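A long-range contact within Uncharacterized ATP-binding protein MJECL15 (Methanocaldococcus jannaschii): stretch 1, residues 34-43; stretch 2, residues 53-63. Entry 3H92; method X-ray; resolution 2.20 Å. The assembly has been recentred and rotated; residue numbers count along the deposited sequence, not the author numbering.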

# COMPACT_ATOMS: atom_id res chain seq x y z
N ASP A 34 -10.24 6.72 0.19
CA ASP A 34 -9.51 7.95 -0.05
C ASP A 34 -8.27 8.11 0.90
O ASP A 34 -7.28 8.73 0.51
CB ASP A 34 -10.50 9.16 -0.02
CG ASP A 34 -11.04 9.57 -1.46
OD1 ASP A 34 -10.46 9.07 -2.49
OD2 ASP A 34 -11.98 10.43 -1.53
N GLU A 35 -8.36 7.52 2.09
CA GLU A 35 -7.27 7.45 3.09
C GLU A 35 -6.26 6.39 2.75
O GLU A 35 -5.08 6.56 3.04
CB GLU A 35 -7.81 7.02 4.44
CG GLU A 35 -8.53 8.04 5.26
CD GLU A 35 -9.00 7.42 6.60
OE1 GLU A 35 -9.93 6.53 6.58
OE2 GLU A 35 -8.44 7.80 7.68
N VAL A 36 -6.73 5.28 2.19
CA VAL A 36 -5.83 4.31 1.58
C VAL A 36 -5.05 4.96 0.46
O VAL A 36 -3.84 4.82 0.46
CB VAL A 36 -6.56 3.01 1.14
CG1 VAL A 36 -5.64 2.12 0.29
CG2 VAL A 36 -7.05 2.27 2.36
N LEU A 37 -5.70 5.72 -0.45
CA LEU A 37 -4.95 6.40 -1.54
C LEU A 37 -3.91 7.30 -0.98
O LEU A 37 -2.78 7.32 -1.46
CB LEU A 37 -5.77 7.27 -2.50
CG LEU A 37 -6.55 6.73 -3.70
CD1 LEU A 37 -7.13 7.93 -4.54
CD2 LEU A 37 -5.75 5.73 -4.57
N GLU A 38 -4.31 8.10 0.00
CA GLU A 38 -3.41 9.12 0.53
C GLU A 38 -2.22 8.45 1.22
O GLU A 38 -1.08 8.84 0.96
CB GLU A 38 -4.11 10.15 1.43
CG GLU A 38 -4.83 11.28 0.63
CD GLU A 38 -4.03 11.78 -0.64
OE1 GLU A 38 -2.89 12.30 -0.45
OE2 GLU A 38 -4.52 11.62 -1.81
N ALA A 39 -2.49 7.39 1.97
CA ALA A 39 -1.42 6.53 2.50
C ALA A 39 -0.44 6.10 1.41
O ALA A 39 0.71 6.41 1.49
CB ALA A 39 -1.99 5.34 3.21
N LEU A 40 -0.91 5.40 0.40
CA LEU A 40 -0.01 4.80 -0.58
C LEU A 40 0.75 5.83 -1.37
O LEU A 40 1.89 5.60 -1.81
CB LEU A 40 -0.81 3.89 -1.54
CG LEU A 40 -1.32 2.59 -0.85
CD1 LEU A 40 -2.15 1.74 -1.76
CD2 LEU A 40 -0.16 1.78 -0.37
N LYS A 41 0.16 6.98 -1.53
CA LYS A 41 0.80 8.02 -2.31
C LYS A 41 2.07 8.51 -1.65
O LYS A 41 3.00 9.00 -2.33
CB LYS A 41 -0.13 9.22 -2.51
CG LYS A 41 -1.16 9.00 -3.57
CD LYS A 41 -2.19 10.11 -3.57
CE LYS A 41 -1.65 11.41 -4.15
NZ LYS A 41 -2.74 12.46 -4.08
N LEU A 42 2.09 8.41 -0.33
CA LEU A 42 3.30 8.82 0.41
C LEU A 42 4.55 8.13 -0.12
O LEU A 42 5.67 8.61 0.03
CB LEU A 42 3.18 8.50 1.89
CG LEU A 42 2.16 9.31 2.65
CD1 LEU A 42 2.24 8.92 4.15
CD2 LEU A 42 2.35 10.85 2.42
N PHE A 43 4.33 6.95 -0.66
CA PHE A 43 5.42 6.08 -1.04
C PHE A 43 5.94 6.42 -2.41
O PHE A 43 6.95 5.89 -2.81
CB PHE A 43 4.99 4.61 -0.98
CG PHE A 43 4.87 4.11 0.40
CD1 PHE A 43 5.97 3.73 1.10
CD2 PHE A 43 3.66 4.06 1.02
CE1 PHE A 43 5.86 3.29 2.38
CE2 PHE A 43 3.57 3.65 2.31
CZ PHE A 43 4.68 3.25 2.98
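Stretch 2, residues 53-63: KIKRKIRIFLI

Stretch 1 is helical from Asp 34 through Leu 40, as part of a helix that begins earlier in the chain. Stretch 2 starts differently: Lys 53 has a 3-10 conformation, Ile 54 is extended (phi/psi -131/142°), and Lys 55, at -57/139°, occupies the N-cap position of a helix that runs from Arg 56 through Ile 63 and onward. The first turn of this helix is secured by the backbone of Lys 55, whose O accepts a hydrogen bond from Arg 59 N at 2.8 Å and a weak one from Ile 58 N at 3.0 Å. Regular bonds follow, among them Leu 62 N to Ile 58 O at 2.9 Å. In stretch 1 the corresponding pattern includes Ala 39 N to Glu 35 O at 2.9 Å and Leu 40 N to Val 36 O at 3.0 Å.

The two helices cross steeply, with 74° between their N-to-C directions (signed crossing angle -74°) and a closest axial approach of 10.4 Å. The backbones come nearest at two places: the CA atoms of Ala 39 and Ile 54 lie 6.1 Å apart, and those of Val 36 and Ile 58 lie 6.6 Å apart. Thus the extended segment before the second helix, as well as the helix itself, packs on stretch 1. Together the stretches bury 467 Å², and no hydrogen bond links them; the contact rests mainly on apolar side chains.

Ala 39 is at the centre of this packing. Its CB points toward stretch 2 and meets three side chains, lying 4.0 Å from Ile 54 CG1, 4.0 Å from Ile 58 CG2 and 4.4 Å from Leu 62 CD1. Its short side chain therefore touches both the residue before the N-cap and two residues one helical turn apart. Ile 58, which has the largest covered area of any residue in the contact, also reaches the preceding turn of stretch 1: its CD1 lies 3.3 Å from Glu 35 CB and 3.7 Å from Val 36 N, while its CG2 is 4.2 Å from Val 36 CG2.

Further along the second helix, Leu 62 packs against Leu 40 and Val 36. Leu 40 sets out sideways, but its end comes nearer, placing its CD2 3.8 Å from Leu 62 CD1; Val 36 CG1 stands 4.3 Å from Leu 62 CD2.

Ile 54 extends the apolar surface toward the C-terminal part of stretch 1. Its CG1 is 4.0 Å from Leu 42 CD1, and its CD1 approaches Phe 43 CE2 to 3.7 Å, meeting the ring obliquely. Leu 42 CD1 also lies 3.8 Å from Lys 53 O, so this leucine contacts backbone as well as side chain. Near the N-terminal part of stretch 1, Glu 35 OE2 is 4.0 Å from Lys 55 CD, an approach to the aliphatic portion of the lysine.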

# COMPACT_ATOMS: atom_id res chain seq x y z
N LYS A 53 3.69 7.64 10.02
CA LYS A 53 3.21 8.46 8.93
C LYS A 53 1.83 8.04 8.46
O LYS A 53 1.17 8.81 7.75
CB LYS A 53 4.16 8.44 7.72
CG LYS A 53 5.47 9.27 7.90
CD LYS A 53 5.27 10.76 7.75
CE LYS A 53 6.57 11.52 7.96
NZ LYS A 53 6.28 12.92 8.16
N ILE A 54 1.36 6.85 8.85
CA ILE A 54 0.10 6.30 8.38
C ILE A 54 -0.74 5.81 9.53
O ILE A 54 -0.23 5.22 10.49
CB ILE A 54 0.36 5.13 7.38
CG1 ILE A 54 0.82 5.71 6.03
CG2 ILE A 54 -0.88 4.26 7.16
CD1 ILE A 54 1.79 4.79 5.31
N LYS A 55 -2.04 6.03 9.41
CA LYS A 55 -2.97 5.56 10.39
C LYS A 55 -2.87 4.05 10.60
O LYS A 55 -2.67 3.25 9.65
CB LYS A 55 -4.39 6.01 10.04
CG LYS A 55 -4.70 7.49 10.44
CD LYS A 55 -6.17 7.72 10.97
CE LYS A 55 -6.23 8.65 12.28
NZ LYS A 55 -7.61 8.78 12.95
N ARG A 56 -2.95 3.66 11.87
CA ARG A 56 -2.78 2.27 12.28
C ARG A 56 -3.71 1.34 11.52
O ARG A 56 -3.27 0.36 10.95
CB ARG A 56 -3.04 2.17 13.78
CG ARG A 56 -3.20 0.78 14.35
CD ARG A 56 -4.25 0.77 15.53
NE ARG A 56 -5.51 1.48 15.19
CZ ARG A 56 -6.57 1.61 16.00
NH1 ARG A 56 -6.57 1.07 17.22
NH2 ARG A 56 -7.64 2.29 15.58
N LYS A 57 -4.99 1.64 11.52
CA LYS A 57 -5.94 0.75 10.90
C LYS A 57 -5.48 0.48 9.46
O LYS A 57 -5.57 -0.64 8.96
CB LYS A 57 -7.32 1.38 10.91
CG LYS A 57 -8.26 0.96 12.05
CD LYS A 57 -9.77 1.40 11.78
CE LYS A 57 -10.55 1.75 13.12
NZ LYS A 57 -11.92 2.40 12.96
N ILE A 58 -4.99 1.52 8.80
CA ILE A 58 -4.65 1.44 7.39
C ILE A 58 -3.39 0.66 7.25
O ILE A 58 -3.32 -0.22 6.40
CB ILE A 58 -4.54 2.83 6.76
CG1 ILE A 58 -5.92 3.48 6.82
CG2 ILE A 58 -4.12 2.77 5.33
CD1 ILE A 58 -6.06 4.60 5.81
N ARG A 59 -2.39 0.95 8.08
CA ARG A 59 -1.15 0.18 7.99
C ARG A 59 -1.41 -1.29 8.22
O ARG A 59 -0.89 -2.12 7.51
CB ARG A 59 -0.03 0.67 8.95
CG ARG A 59 -0.05 0.03 10.32
CD ARG A 59 1.21 0.21 11.05
NE ARG A 59 0.99 0.67 12.42
CZ ARG A 59 1.01 1.95 12.82
NH1 ARG A 59 0.84 2.20 14.11
NH2 ARG A 59 1.20 3.00 11.98
N ILE A 60 -2.19 -1.59 9.23
CA ILE A 60 -2.48 -2.94 9.55
C ILE A 60 -3.08 -3.66 8.34
O ILE A 60 -2.68 -4.77 7.99
CB ILE A 60 -3.46 -2.98 10.71
CG1 ILE A 60 -2.72 -2.74 12.01
CG2 ILE A 60 -4.12 -4.32 10.81
CD1 ILE A 60 -3.64 -2.85 13.23
N PHE A 61 -4.00 -2.99 7.68
CA PHE A 61 -4.67 -3.53 6.51
C PHE A 61 -3.74 -3.77 5.33
O PHE A 61 -3.73 -4.82 4.69
CB PHE A 61 -5.79 -2.56 6.12
CG PHE A 61 -6.50 -2.93 4.87
CD1 PHE A 61 -7.43 -3.95 4.88
CD2 PHE A 61 -6.18 -2.31 3.66
CE1 PHE A 61 -8.08 -4.34 3.70
CE2 PHE A 61 -6.79 -2.70 2.49
CZ PHE A 61 -7.74 -3.71 2.50
N LEU A 62 -2.95 -2.77 5.02
CA LEU A 62 -2.01 -2.85 3.92
C LEU A 62 -0.90 -3.83 4.12
O LEU A 62 -0.34 -4.34 3.18
CB LEU A 62 -1.42 -1.46 3.69
CG LEU A 62 -2.44 -0.44 3.19
CD1 LEU A 62 -1.72 0.91 3.01
CD2 LEU A 62 -3.07 -0.91 1.87
N ILE A 63 -0.57 -4.08 5.37
CA ILE A 63 0.40 -5.11 5.72
C ILE A 63 -0.27 -6.47 5.51
O ILE A 63 0.29 -7.36 4.85
CB ILE A 63 0.85 -4.97 7.23
CG1 ILE A 63 1.86 -3.84 7.40
CG2 ILE A 63 1.43 -6.30 7.82
CD1 ILE A 63 2.09 -3.44 8.81